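Local structure of chitinase (Paenibacillus sp. FPU-7, 5GZT) at residues Ser626-Ser629 / Leu634-Thr637. The protein probably hydrolyses internal beta-1,4 linkages between N-acetylglucosamine units in chitin and chitodextrins, as an endochitinase with two family 18 glycoside hydrolase regions. Numbering follows the deposited sequence.
Sequences SQDS and LANT
The carboxylate of D628 lies against the first turn of helix 633-642 and takes one backbone N-H of L634 and A635 on each oxygen. D628 OD1 accepts from L634 N at 3.0 Å through its syn lone pair, in a fairly straight bond. D628 OD2 accepts from A635 N, also at 3.0 Å; this bond is nearly straight, although the donor sits somewhat out of the carboxylate plane. Two consecutive helix amides thus bind one oxygen each, which fixes the rotation of the carboxylate. CG stands anti to the backbone N of D628 (chi1 -156°), which carries the carboxylate across to the helix. A second donor engages the first oxygen: S629 N reaches D628 OD1 from the anti side at 2.7 Å, well off the carboxylate plane. Packing around these bonds is close, with L634 CB 3.4 Å from D628 OD1 and A635 CB 3.6 Å from D628 OD2.

In the first family 18 TIM barrel, this loop follows strand 619-623 and leads into helix 633-642, so the contact ties a barrel strand's outgoing loop to the start of the next helix. The amides at that N-terminal end point toward the acid, and the helix dipole together with the buried setting would probably favour the charged carboxylate. S629 OG binds E633 N, a further tie to the same end, and R294 holds the carbonyl of D628. F533 and Y564, the latter on helix 564-570, pack on both D628 and L634.

Close touching is confined to D628, L634 and A635, all buried. The partly exposed residues at the outer ends, S626 and Q627 on one segment and N636 and T637 on the other, stand apart and bury no area between them; Q627 OE1 instead turns back to E624 N, while T637 OG1 bonds to E633 O within its own helix.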
ATOM      1  N   SER B 626       0.397   4.576  12.486  1.00 21.54           N
ATOM      2  CA  SER B 626      -0.046   5.258  13.729  1.00 22.88           C
ATOM      3  C   SER B 626       0.665   6.574  14.045  1.00 22.08           C
ATOM      4  O   SER B 626       0.281   7.303  14.982  1.00 21.31           O
ATOM      5  CB  SER B 626       0.083   4.309  14.933  1.00 22.93           C
ATOM      6  OG  SER B 626       1.428   4.126  15.427  1.00 26.18           O
ATOM      7  N   GLN B 627       1.745   6.880  13.312  1.00 22.80           N
ATOM      8  CA  GLN B 627       2.524   8.111  13.544  1.00 20.14           C
ATOM      9  C   GLN B 627       2.007   9.313  12.809  1.00 19.74           C
ATOM     10  O   GLN B 627       2.530  10.406  12.989  1.00 18.87           O
ATOM     11  CB  GLN B 627       3.969   7.822  13.100  1.00 20.96           C
ATOM     12  CG  GLN B 627       4.675   6.746  13.887  1.00 19.62           C
ATOM     13  CD  GLN B 627       5.996   6.295  13.244  1.00 20.89           C
ATOM     14  OE1 GLN B 627       6.215   6.335  11.997  1.00 22.83           O
ATOM     15  NE2 GLN B 627       6.863   5.841  14.063  1.00 19.28           N
ATOM     16  N   ASP B 628       0.966   9.128  12.007  1.00 19.80           N
ATOM     17  CA  ASP B 628       0.415  10.195  11.175  1.00 21.42           C
ATOM     18  C   ASP B 628      -0.346  11.259  12.033  1.00 19.43           C
ATOM     19  O   ASP B 628      -0.557  11.100  13.206  1.00 19.92           O
ATOM     20  CB  ASP B 628      -0.514   9.542  10.187  1.00 19.85           C
ATOM     21  CG  ASP B 628      -0.738  10.293   8.951  1.00 23.31           C
ATOM     22  OD1 ASP B 628      -0.388  11.512   8.814  1.00 20.91           O
ATOM     23  OD2 ASP B 628      -1.319   9.606   8.079  1.00 23.24           O
ATOM     24  N   SER B 629      -0.714  12.349  11.394  1.00 23.87           N
ATOM     25  CA  SER B 629      -1.530  13.428  11.987  1.00 22.82           C
ATOM     26  C   SER B 629      -2.922  12.914  12.320  1.00 26.12           C
ATOM     27  O   SER B 629      -3.318  11.757  11.939  1.00 26.40           O
ATOM     28  CB  SER B 629      -1.646  14.623  11.112  1.00 22.42           C
ATOM     29  OG  SER B 629      -2.537  14.455  10.038  1.00 25.93           O
ATOM     30  N   LEU B 634      -0.908  12.230   5.927  1.00 16.71           N
ATOM     31  CA  LEU B 634       0.077  11.551   5.092  1.00 17.56           C
ATOM     32  C   LEU B 634      -0.518  10.361   4.340  1.00 19.75           C
ATOM     33  O   LEU B 634      -0.346  10.247   3.091  1.00 23.19           O
ATOM     34  CB  LEU B 634       1.336  11.128   5.871  1.00 16.74           C
ATOM     35  CG  LEU B 634       2.106  12.339   6.537  1.00 14.95           C
ATOM     36  CD1 LEU B 634       3.380  11.885   7.139  1.00 15.20           C
ATOM     37  CD2 LEU B 634       2.423  13.477   5.596  1.00 15.88           C
ATOM     38  N   ALA B 635      -1.195   9.498   5.059  1.00 21.63           N
ATOM     39  CA  ALA B 635      -1.963   8.432   4.412  1.00 22.89           C
ATOM     40  C   ALA B 635      -2.912   8.968   3.371  1.00 24.89           C
ATOM     41  O   ALA B 635      -2.905   8.456   2.266  1.00 25.30           O
ATOM     42  CB  ALA B 635      -2.706   7.601   5.435  1.00 23.34           C
ATOM     43  N   ASN B 636      -3.665  10.038   3.659  1.00 23.24           N
ATOM     44  CA  ASN B 636      -4.613  10.539   2.673  1.00 24.36           C
ATOM     45  C   ASN B 636      -3.947  11.123   1.444  1.00 24.69           C
ATOM     46  O   ASN B 636      -4.493  11.035   0.293  1.00 26.05           O
ATOM     47  CB  ASN B 636      -5.510  11.640   3.264  1.00 26.60           C
ATOM     48  CG  ASN B 636      -6.436  11.129   4.333  1.00 27.57           C
ATOM     49  OD1 ASN B 636      -6.650   9.920   4.489  1.00 31.79           O
ATOM     50  ND2 ASN B 636      -6.920  12.064   5.152  1.00 27.59           N
ATOM     51  N   THR B 637      -2.807  11.788   1.666  1.00 21.46           N
ATOM     52  CA  THR B 637      -2.066  12.400   0.574  1.00 20.13           C
ATOM     53  C   THR B 637      -1.554  11.343  -0.389  1.00 20.52           C
ATOM     54  O   THR B 637      -1.607  11.477  -1.682  1.00 20.25           O
ATOM     55  CB  THR B 637      -0.829  13.218   1.114  1.00 22.68           C
ATOM     56  OG1 THR B 637      -1.245  14.277   1.993  1.00 22.02           O
ATOM     57  CG2 THR B 637      -0.078  13.785  -0.012  1.00 23.32           C
TER